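PDB 4RLC: outer membrane porin F from Pseudomonas aeruginosa, which probably lets small molecules pass across the outer membrane through the eight-stranded beta-barrel of its N-terminal domain. Local coordinates for residues V97-N111 with Q123-Y137. Sequence-based numbering, arbitrary orientation.
Sequences VGLRPYVSAGLAHQN and QQMTMANIGAGLKYY. With C8E ((hydroxyethyloxy)tri(ethyloxy)octane), chain B; C8E ((hydroxyethyloxy)tri(ethyloxy)octane), chain D.
The backbone N of R100 donates to K135 O over 2.8 Å, and K135 N returns a longer bond to R100 O. Such reciprocal pairs recur from G98–Y137 to Q110–M125. Two residues further along, the Y102 ring lies over the backbone of G133, whose CA sits 3.7 Å from the ring centroid in a CH-pi contact. Glycine suits G133 because a CB would collide with the tyrosine OH; chi1 of 72°, which sets CG between backbone N and carbonyl carbon, folds the ring over it. The aliphatic part of K135 flanks the same ring, with CG 3.7 Å from Y102 CD2, while its NZ forms salt bridges with E22 and E57. These antiparallel strands form a hairpin of the eight-stranded outer-membrane barrel: R100, Y102, N129 and K135 point inward, and L99, P101, V103 and L134 outward. Inside, N129 lies against A108 CB, small enough to admit the amide, and N129 ND2 is hydrogen-bonded to D87 OD1. Outside, P101 CB meets L134 CD2 at 3.8 Å, and a C8E detergent chain runs over both, consistent with a lipid-facing surface. Nearby, G98 CA makes a CH-pi contact over the Y136 ring face; its backbone (phi 135°, psi -163°) would not tolerate a side chain.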
ATOM      1  N   VAL A  97     -16.572  -2.806  14.140  1.00 22.64           N
ATOM      2  CA  VAL A  97     -15.530  -3.663  14.725  1.00 23.62           C
ATOM      3  C   VAL A  97     -15.599  -4.994  14.018  1.00 23.20           C
ATOM      4  O   VAL A  97     -16.686  -5.532  13.795  1.00 26.16           O
ATOM      5  CB  VAL A  97     -15.747  -3.828  16.252  1.00 23.66           C
ATOM      6  CG1 VAL A  97     -14.825  -4.855  16.864  1.00 26.46           C
ATOM      7  CG2 VAL A  97     -15.568  -2.444  16.917  1.00 24.23           C
ATOM      8  N   GLY A  98     -14.461  -5.503  13.615  1.00 21.57           N
ATOM      9  CA  GLY A  98     -14.417  -6.856  12.984  1.00 22.98           C
ATOM     10  C   GLY A  98     -13.545  -6.838  11.753  1.00 22.29           C
ATOM     11  O   GLY A  98     -12.789  -5.903  11.456  1.00 20.16           O
ATOM     12  N   LEU A  99     -13.713  -7.872  10.930  1.00 21.48           N
ATOM     13  CA  LEU A  99     -12.791  -8.131   9.853  1.00 21.60           C
ATOM     14  C   LEU A  99     -13.393  -7.590   8.552  1.00 21.76           C
ATOM     15  O   LEU A  99     -14.568  -7.890   8.217  1.00 22.91           O
ATOM     16  CB  LEU A  99     -12.605  -9.700   9.711  1.00 24.02           C
ATOM     17  CG  LEU A  99     -11.722 -10.155   8.563  1.00 25.97           C
ATOM     18  CD1 LEU A  99     -10.250  -9.820   8.808  1.00 26.63           C
ATOM     19  CD2 LEU A  99     -11.926 -11.666   8.285  1.00 29.44           C
ATOM     20  N   ARG A 100     -12.564  -6.897   7.799  1.00 19.14           N
ATOM     21  CA  ARG A 100     -12.876  -6.426   6.455  1.00 18.38           C
ATOM     22  C   ARG A 100     -11.791  -6.839   5.562  1.00 19.45           C
ATOM     23  O   ARG A 100     -10.738  -6.193   5.368  1.00 18.56           O
ATOM     24  CB  ARG A 100     -13.072  -4.846   6.415  1.00 18.41           C
ATOM     25  CG  ARG A 100     -14.154  -4.339   7.318  1.00 19.12           C
ATOM     26  CD  ARG A 100     -14.593  -2.918   6.892  1.00 19.37           C
ATOM     27  NE  ARG A 100     -15.545  -3.094   5.767  1.00 19.65           N
ATOM     28  CZ  ARG A 100     -16.108  -2.083   5.110  1.00 20.09           C
ATOM     29  NH1 ARG A 100     -16.981  -2.325   4.157  1.00 20.79           N
ATOM     30  NH2 ARG A 100     -15.827  -0.821   5.442  1.00 18.70           N
ATOM     31  N   PRO A 101     -11.974  -8.016   4.918  1.00 19.62           N
ATOM     32  CA  PRO A 101     -11.068  -8.286   3.837  1.00 19.35           C
ATOM     33  C   PRO A 101     -11.190  -7.237   2.731  1.00 18.87           C
ATOM     34  O   PRO A 101     -12.272  -6.632   2.603  1.00 20.84           O
ATOM     35  CB  PRO A 101     -11.550  -9.661   3.336  1.00 20.88           C
ATOM     36  CG  PRO A 101     -12.490 -10.208   4.391  1.00 22.58           C
ATOM     37  CD  PRO A 101     -13.086  -8.951   4.998  1.00 22.74           C
ATOM     38  N   TYR A 102     -10.161  -7.104   1.891  1.00 18.33           N
ATOM     39  CA  TYR A 102     -10.228  -6.189   0.784  1.00 17.59           C
ATOM     40  C   TYR A 102      -9.459  -6.652  -0.430  1.00 18.83           C
ATOM     41  O   TYR A 102      -8.573  -7.491  -0.387  1.00 18.61           O
ATOM     42  CB  TYR A 102      -9.684  -4.790   1.262  1.00 17.36           C
ATOM     43  CG  TYR A 102      -8.173  -4.753   1.482  1.00 18.21           C
ATOM     44  CD1 TYR A 102      -7.300  -4.580   0.423  1.00 18.38           C
ATOM     45  CD2 TYR A 102      -7.591  -4.964   2.771  1.00 19.07           C
ATOM     46  CE1 TYR A 102      -5.927  -4.624   0.615  1.00 19.55           C
ATOM     47  CE2 TYR A 102      -6.228  -4.990   2.941  1.00 20.65           C
ATOM     48  CZ  TYR A 102      -5.413  -4.799   1.881  1.00 20.95           C
ATOM     49  OH  TYR A 102      -4.069  -4.880   2.013  1.00 26.10           O
ATOM     50  N   VAL A 103      -9.831  -6.041  -1.545  1.00 17.92           N
ATOM     51  CA  VAL A 103      -9.063  -6.107  -2.789  1.00 19.33           C
ATOM     52  C   VAL A 103      -8.784  -4.669  -3.291  1.00 19.69           C
ATOM     53  O   VAL A 103      -9.489  -3.761  -2.972  1.00 20.20           O
ATOM     54  CB  VAL A 103      -9.797  -6.924  -3.865  1.00 21.29           C
ATOM     55  CG1 VAL A 103      -9.936  -8.359  -3.427  1.00 23.03           C
ATOM     56  CG2 VAL A 103     -11.160  -6.348  -4.223  1.00 23.14           C
ATOM     57  N   SER A 104      -7.673  -4.493  -3.993  1.00 20.17           N
ATOM     58  CA  SER A 104      -7.243  -3.191  -4.408  1.00 21.92           C
ATOM     59  C   SER A 104      -6.518  -3.237  -5.732  1.00 21.51           C
ATOM     60  O   SER A 104      -6.034  -4.284  -6.179  1.00 21.38           O
ATOM     61  CB  SER A 104      -6.325  -2.515  -3.392  1.00 23.39           C
ATOM     62  OG  SER A 104      -5.173  -3.200  -3.282  1.00 27.75           O
ATOM     63  N   ALA A 105      -6.576  -2.082  -6.401  1.00 19.43           N
ATOM     64  CA  ALA A 105      -5.843  -1.880  -7.659  1.00 20.03           C
ATOM     65  C   ALA A 105      -5.475  -0.416  -7.790  1.00 20.29           C
ATOM     66  O   ALA A 105      -6.159   0.434  -7.290  1.00 21.84           O
ATOM     67  CB  ALA A 105      -6.697  -2.298  -8.864  1.00 23.13           C
ATOM     68  N   GLY A 106      -4.372  -0.142  -8.468  1.00 21.04           N
ATOM     69  CA  GLY A 106      -3.920   1.253  -8.535  1.00 20.66           C
ATOM     70  C   GLY A 106      -2.703   1.379  -9.421  1.00 19.73           C
ATOM     71  O   GLY A 106      -2.315   0.464 -10.158  1.00 20.35           O
ATOM     72  N   LEU A 107      -2.135   2.573  -9.400  1.00 18.94           N
ATOM     73  CA  LEU A 107      -0.980   2.884 -10.157  1.00 19.91           C
ATOM     74  C   LEU A 107       0.079   3.447  -9.199  1.00 19.90           C
ATOM     75  O   LEU A 107      -0.248   4.134  -8.216  1.00 19.84           O
ATOM     76  CB  LEU A 107      -1.338   3.988 -11.133  1.00 22.99           C
ATOM     77  CG  LEU A 107      -2.235   3.586 -12.314  1.00 26.31           C
ATOM     78  CD1 LEU A 107      -2.551   4.864 -13.102  1.00 26.95           C
ATOM     79  CD2 LEU A 107      -1.561   2.548 -13.177  1.00 29.07           C
ATOM     80  N   ALA A 108       1.340   3.163  -9.518  1.00 20.23           N
ATOM     81  CA  ALA A 108       2.446   3.567  -8.712  1.00 22.14           C
ATOM     82  C   ALA A 108       3.552   4.152  -9.543  1.00 22.29           C
ATOM     83  O   ALA A 108       3.714   3.855 -10.726  1.00 23.07           O
ATOM     84  CB  ALA A 108       3.012   2.387  -7.861  1.00 23.19           C
ATOM     85  N   HIS A 109       4.335   5.013  -8.915  1.00 21.58           N
ATOM     86  CA  HIS A 109       5.505   5.547  -9.519  1.00 24.53           C
ATOM     87  C   HIS A 109       6.690   5.255  -8.613  1.00 24.03           C
ATOM     88  O   HIS A 109       6.661   5.572  -7.380  1.00 23.77           O
ATOM     89  CB  HIS A 109       5.322   7.081  -9.732  1.00 28.97           C
ATOM     90  CG  HIS A 109       6.462   7.745 -10.404  1.00 35.76           C
ATOM     91  ND1 HIS A 109       6.605   7.803 -11.775  1.00 41.26           N
ATOM     92  CD2 HIS A 109       7.556   8.362  -9.888  1.00 39.28           C
ATOM     93  CE1 HIS A 109       7.730   8.437 -12.077  1.00 39.58           C
ATOM     94  NE2 HIS A 109       8.319   8.792 -10.947  1.00 42.53           N
ATOM     95  N   GLN A 110       7.725   4.630  -9.178  1.00 23.60           N
ATOM     96  CA  GLN A 110       8.876   4.208  -8.420  1.00 25.70           C
ATOM     97  C   GLN A 110      10.074   5.041  -8.855  1.00 27.17           C
ATOM     98  O   GLN A 110      10.255   5.325 -10.069  1.00 26.37           O
ATOM     99  CB  GLN A 110       9.079   2.690  -8.720  1.00 30.64           C
ATOM    100  CG  GLN A 110      10.201   2.007  -7.990  1.00 34.68           C
ATOM    101  CD  GLN A 110      10.390   0.565  -8.445  1.00 37.40           C
ATOM    102  OE1 GLN A 110      10.054  -0.381  -7.736  1.00 42.54           O
ATOM    103  NE2 GLN A 110      10.893   0.402  -9.600  1.00 36.00           N
ATOM    104  N   ASN A 111      10.873   5.495  -7.898  1.00 26.77           N
ATOM    105  CA  ASN A 111      12.112   6.209  -8.198  1.00 29.28           C
ATOM    106  C   ASN A 111      13.204   5.457  -7.491  1.00 30.34           C
ATOM    107  O   ASN A 111      13.154   5.317  -6.252  1.00 29.37           O
ATOM    108  CB  ASN A 111      12.145   7.630  -7.642  1.00 32.19           C
ATOM    109  CG  ASN A 111      11.156   8.542  -8.241  1.00 35.77           C
ATOM    110  OD1 ASN A 111      11.254   8.919  -9.404  1.00 43.72           O
ATOM    111  ND2 ASN A 111      10.211   8.956  -7.454  1.00 40.38           N
ATOM    112  N   GLN A 123      16.420   5.671 -11.965  1.00 26.96           N
ATOM    113  CA  GLN A 123      15.382   5.201 -12.847  1.00 30.79           C
ATOM    114  C   GLN A 123      14.062   5.574 -12.239  1.00 31.31           C
ATOM    115  O   GLN A 123      13.901   5.554 -11.028  1.00 29.27           O
ATOM    116  CB  GLN A 123      15.558   3.708 -13.104  1.00 36.45           C
ATOM    117  CG  GLN A 123      14.653   2.722 -12.411  1.00 52.83           C
ATOM    118  CD  GLN A 123      14.255   1.574 -13.336  1.00 61.68           C
ATOM    119  OE1 GLN A 123      14.765   1.458 -14.459  1.00 70.41           O
ATOM    120  NE2 GLN A 123      13.338   0.720 -12.872  1.00 68.25           N
ATOM    121  N   GLN A 124      13.129   5.967 -13.079  1.00 28.71           N
ATOM    122  CA  GLN A 124      11.790   6.280 -12.648  1.00 29.03           C
ATOM    123  C   GLN A 124      10.890   5.392 -13.468  1.00 29.86           C
ATOM    124  O   GLN A 124      11.075   5.325 -14.691  1.00 26.93           O
ATOM    125  CB  GLN A 124      11.457   7.683 -13.045  1.00 33.80           C
ATOM    126  CG  GLN A 124      12.096   8.744 -12.207  1.00 41.67           C
ATOM    127  CD  GLN A 124      11.686  10.120 -12.638  1.00 53.31           C
ATOM    128  OE1 GLN A 124      10.568  10.328 -13.123  1.00 65.34           O
ATOM    129  NE2 GLN A 124      12.585  11.085 -12.462  1.00 63.40           N
ATOM    130  N   MET A 125       9.857   4.814 -12.865  1.00 27.21           N
ATOM    131  CA  MET A 125       9.022   3.888 -13.614  1.00 28.69           C
ATOM    132  C   MET A 125       7.582   3.963 -13.106  1.00 26.79           C
ATOM    133  O   MET A 125       7.377   4.171 -11.913  1.00 24.06           O
ATOM    134  CB  MET A 125       9.608   2.538 -13.394  1.00 32.75           C
ATOM    135  CG  MET A 125       8.919   1.428 -14.072  1.00 40.83           C
ATOM    136  SD  MET A 125       9.666  -0.173 -13.656  1.00 54.14           S
ATOM    137  CE  MET A 125       9.039  -1.045 -15.082  1.00 47.43           C
ATOM    138  N   THR A 126       6.615   3.813 -13.997  1.00 23.42           N
ATOM    139  CA  THR A 126       5.189   3.707 -13.596  1.00 22.64           C
ATOM    140  C   THR A 126       4.780   2.251 -13.639  1.00 23.71           C
ATOM    141  O   THR A 126       5.139   1.572 -14.578  1.00 24.81           O
ATOM    142  CB  THR A 126       4.312   4.546 -14.550  1.00 24.20           C
ATOM    143  OG1 THR A 126       4.708   5.911 -14.433  1.00 26.12           O
ATOM    144  CG2 THR A 126       2.819   4.395 -14.217  1.00 23.47           C
ATOM    145  N   MET A 127       4.036   1.747 -12.638  1.00 21.74           N
ATOM    146  CA  MET A 127       3.664   0.321 -12.605  1.00 23.07           C
ATOM    147  C   MET A 127       2.187   0.236 -12.179  1.00 22.59           C
ATOM    148  O   MET A 127       1.613   1.195 -11.680  1.00 20.99           O
ATOM    149  CB  MET A 127       4.553  -0.395 -11.605  1.00 27.15           C
ATOM    150  CG  MET A 127       6.022  -0.317 -11.963  1.00 32.42           C
ATOM    151  SD  MET A 127       6.972  -1.078 -10.637  1.00 45.41           S
ATOM    152  CE  MET A 127       6.138  -0.448  -9.200  1.00 42.50           C
ATOM    153  N   ALA A 128       1.564  -0.889 -12.489  1.00 20.97           N
ATOM    154  CA  ALA A 128       0.204  -1.148 -12.071  1.00 23.74           C
ATOM    155  C   ALA A 128       0.275  -1.987 -10.837  1.00 23.59           C
ATOM    156  O   ALA A 128       1.162  -2.872 -10.739  1.00 25.89           O
ATOM    157  CB  ALA A 128      -0.539  -1.917 -13.145  1.00 24.64           C
ATOM    158  N   ASN A 129      -0.690  -1.808  -9.948  1.00 22.95           N
ATOM    159  CA  ASN A 129      -0.734  -2.531  -8.671  1.00 24.91           C
ATOM    160  C   ASN A 129      -1.972  -3.340  -8.570  1.00 23.81           C
ATOM    161  O   ASN A 129      -3.001  -2.861  -8.933  1.00 23.11           O
ATOM    162  CB  ASN A 129      -0.841  -1.581  -7.461  1.00 28.50           C
ATOM    163  CG  ASN A 129       0.279  -0.642  -7.365  1.00 32.61           C
ATOM    164  OD1 ASN A 129       1.393  -0.949  -7.809  1.00 33.65           O
ATOM    165  ND2 ASN A 129       0.019   0.538  -6.797  1.00 33.58           N
ATOM    166  N   ILE A 130      -1.887  -4.577  -8.049  1.00 23.51           N
ATOM    167  CA  ILE A 130      -3.078  -5.235  -7.640  1.00 23.52           C
ATOM    168  C   ILE A 130      -2.767  -5.813  -6.251  1.00 24.84           C
ATOM    169  O   ILE A 130      -1.616  -6.154  -5.940  1.00 24.80           O
ATOM    170  CB  ILE A 130      -3.463  -6.346  -8.667  1.00 28.04           C
ATOM    171  CG1 ILE A 130      -4.743  -7.032  -8.257  1.00 32.59           C
ATOM    172  CG2 ILE A 130      -2.357  -7.364  -8.823  1.00 29.65           C
ATOM    173  CD1 ILE A 130      -5.646  -7.313  -9.418  1.00 39.36           C
ATOM    174  N   GLY A 131      -3.783  -5.921  -5.420  1.00 23.22           N
ATOM    175  CA  GLY A 131      -3.583  -6.471  -4.109  1.00 22.31           C
ATOM    176  C   GLY A 131      -4.798  -6.990  -3.439  1.00 19.02           C
ATOM    177  O   GLY A 131      -5.945  -6.760  -3.863  1.00 19.78           O
ATOM    178  N   ALA A 132      -4.551  -7.655  -2.322  1.00 19.63           N
ATOM    179  CA  ALA A 132      -5.628  -8.110  -1.475  1.00 18.79           C
ATOM    180  C   ALA A 132      -5.099  -8.204  -0.020  1.00 19.64           C
ATOM    181  O   ALA A 132      -3.901  -8.324   0.267  1.00 22.55           O
ATOM    182  CB  ALA A 132      -6.119  -9.524  -1.920  1.00 20.46           C
ATOM    183  N   GLY A 133      -6.000  -8.197   0.910  1.00 19.44           N
ATOM    184  CA  GLY A 133      -5.577  -8.274   2.299  1.00 19.47           C
ATOM    185  C   GLY A 133      -6.700  -8.381   3.289  1.00 19.17           C
ATOM    186  O   GLY A 133      -7.878  -8.524   2.939  1.00 18.55           O
ATOM    187  N   LEU A 134      -6.293  -8.338   4.567  1.00 20.01           N
ATOM    188  CA  LEU A 134      -7.232  -8.460   5.692  1.00 21.90           C
ATOM    189  C   LEU A 134      -7.022  -7.217   6.563  1.00 21.82           C
ATOM    190  O   LEU A 134      -5.875  -6.949   6.964  1.00 22.92           O
ATOM    191  CB  LEU A 134      -6.903  -9.670   6.483  1.00 24.16           C
ATOM    192  CG  LEU A 134      -7.115 -10.968   5.675  1.00 27.92           C
ATOM    193  CD1 LEU A 134      -6.678 -12.133   6.528  1.00 33.07           C
ATOM    194  CD2 LEU A 134      -8.546 -11.100   5.237  1.00 30.11           C
ATOM    195  N   LYS A 135      -8.089  -6.492   6.865  1.00 20.21           N
ATOM    196  CA  LYS A 135      -8.008  -5.368   7.823  1.00 19.72           C
ATOM    197  C   LYS A 135      -8.910  -5.727   8.966  1.00 20.19           C
ATOM    198  O   LYS A 135     -10.107  -6.009   8.758  1.00 22.01           O
ATOM    199  CB  LYS A 135      -8.435  -4.022   7.197  1.00 21.42           C
ATOM    200  CG  LYS A 135      -7.468  -3.490   6.183  1.00 24.84           C
ATOM    201  CD  LYS A 135      -8.091  -2.333   5.384  1.00 27.24           C
ATOM    202  CE  LYS A 135      -8.256  -1.086   6.202  1.00 25.20           C
ATOM    203  NZ  LYS A 135      -8.492   0.067   5.224  1.00 24.14           N
ATOM    204  N   TYR A 136      -8.386  -5.760  10.192  1.00 18.51           N
ATOM    205  CA  TYR A 136      -9.177  -6.093  11.328  1.00 19.21           C
ATOM    206  C   TYR A 136      -9.256  -4.847  12.205  1.00 18.70           C
ATOM    207  O   TYR A 136      -8.298  -4.459  12.805  1.00 17.31           O
ATOM    208  CB  TYR A 136      -8.631  -7.271  12.116  1.00 20.95           C
ATOM    209  CG  TYR A 136      -9.665  -7.896  13.003  1.00 22.06           C
ATOM    210  CD1 TYR A 136     -10.154  -7.251  14.092  1.00 23.60           C
ATOM    211  CD2 TYR A 136     -10.217  -9.141  12.730  1.00 26.71           C
ATOM    212  CE1 TYR A 136     -11.139  -7.776  14.917  1.00 26.90           C
ATOM    213  CE2 TYR A 136     -11.199  -9.652  13.535  1.00 30.40           C
ATOM    214  CZ  TYR A 136     -11.624  -8.992  14.663  1.00 30.05           C
ATOM    215  OH  TYR A 136     -12.624  -9.539  15.444  1.00 34.28           O
ATOM    216  N   TYR A 137     -10.475  -4.298  12.241  1.00 19.44           N
ATOM    217  CA  TYR A 137     -10.808  -3.185  13.145  1.00 18.83           C
ATOM    218  C   TYR A 137     -11.110  -3.815  14.501  1.00 19.60           C
ATOM    219  O   TYR A 137     -12.189  -4.318  14.771  1.00 20.32           O
ATOM    220  CB  TYR A 137     -12.005  -2.385  12.615  1.00 19.50           C
ATOM    221  CG  TYR A 137     -11.727  -1.685  11.320  1.00 19.12           C
ATOM    222  CD1 TYR A 137     -11.877  -2.343  10.104  1.00 20.00           C
ATOM    223  CD2 TYR A 137     -11.342  -0.319  11.264  1.00 18.64           C
ATOM    224  CE1 TYR A 137     -11.627  -1.701   8.902  1.00 20.34           C
ATOM    225  CE2 TYR A 137     -11.107   0.329  10.054  1.00 19.56           C
ATOM    226  CZ  TYR A 137     -11.291  -0.322   8.850  1.00 19.88           C
ATOM    227  OH  TYR A 137     -11.021   0.295   7.612  1.00 21.13           O
TER
HETATM  228  C1  C8E B 201      -2.624 -12.311   3.546  1.00 44.82           C
HETATM  229  C2  C8E B 201      -4.139 -12.318   3.451  1.00 46.07           C
HETATM  230  C3  C8E B 201      -4.715 -12.338   2.044  1.00 46.19           C
HETATM  231  C4  C8E B 201      -6.220 -12.170   2.136  1.00 43.34           C
HETATM  232  C5  C8E B 201      -7.048 -12.365   0.882  1.00 46.55           C
HETATM  233  C6  C8E B 201      -8.486 -11.929   1.160  1.00 42.01           C
HETATM  234  C7  C8E B 201      -9.291 -11.443  -0.048  1.00 47.57           C
HETATM  235  C8  C8E B 201     -10.726 -11.116   0.377  1.00 46.79           C
HETATM  236  O9  C8E B 201     -11.668 -11.019  -0.706  1.00 46.81           O
HETATM  237  C10 C8E B 201     -13.033 -11.501  -0.560  1.00 39.49           C
HETATM  238  C11 C8E B 201     -13.689 -11.616   0.813  1.00 39.23           C
HETATM  239  O12 C8E B 201     -14.933 -12.253   0.514  1.00 41.31           O
HETATM  240  C13 C8E B 201     -16.027 -12.251   1.426  1.00 41.32           C
HETATM  241  C14 C8E B 201     -15.668 -12.756   2.801  1.00 45.44           C
HETATM  242  O15 C8E B 201     -15.403 -11.534   3.510  1.00 47.75           O
HETATM  243  C1  C8E D 203      -3.648  14.448  -4.124  1.00 72.62           C
HETATM  244  C2  C8E D 203      -2.924  13.805  -5.293  1.00 70.69           C
HETATM  245  C3  C8E D 203      -1.589  14.488  -5.580  1.00 68.22           C
HETATM  246  C4  C8E D 203      -0.416  13.781  -4.904  1.00 69.77           C
HETATM  247  C5  C8E D 203       0.526  13.120  -5.915  1.00 71.56           C
HETATM  248  C6  C8E D 203      -0.073  11.844  -6.523  1.00 68.82           C
HETATM  249  C7  C8E D 203       0.734  11.329  -7.716  1.00 60.84           C
HETATM  250  C8  C8E D 203       1.343   9.959  -7.466  1.00 56.29           C
HETATM  251  O9  C8E D 203       0.465   8.924  -7.895  1.00 51.14           O
HETATM  252  C10 C8E D 203       1.102   7.722  -8.360  1.00 42.51           C
HETATM  253  C11 C8E D 203       0.788   7.399  -9.818  1.00 39.14           C
HETATM  254  O12 C8E D 203       1.779   7.916 -10.684  1.00 43.19           O
HETATM  255  C13 C8E D 203       1.896   7.263 -11.946  1.00 50.11           C
HETATM  256  C14 C8E D 203       2.876   8.017 -12.850  1.00 52.70           C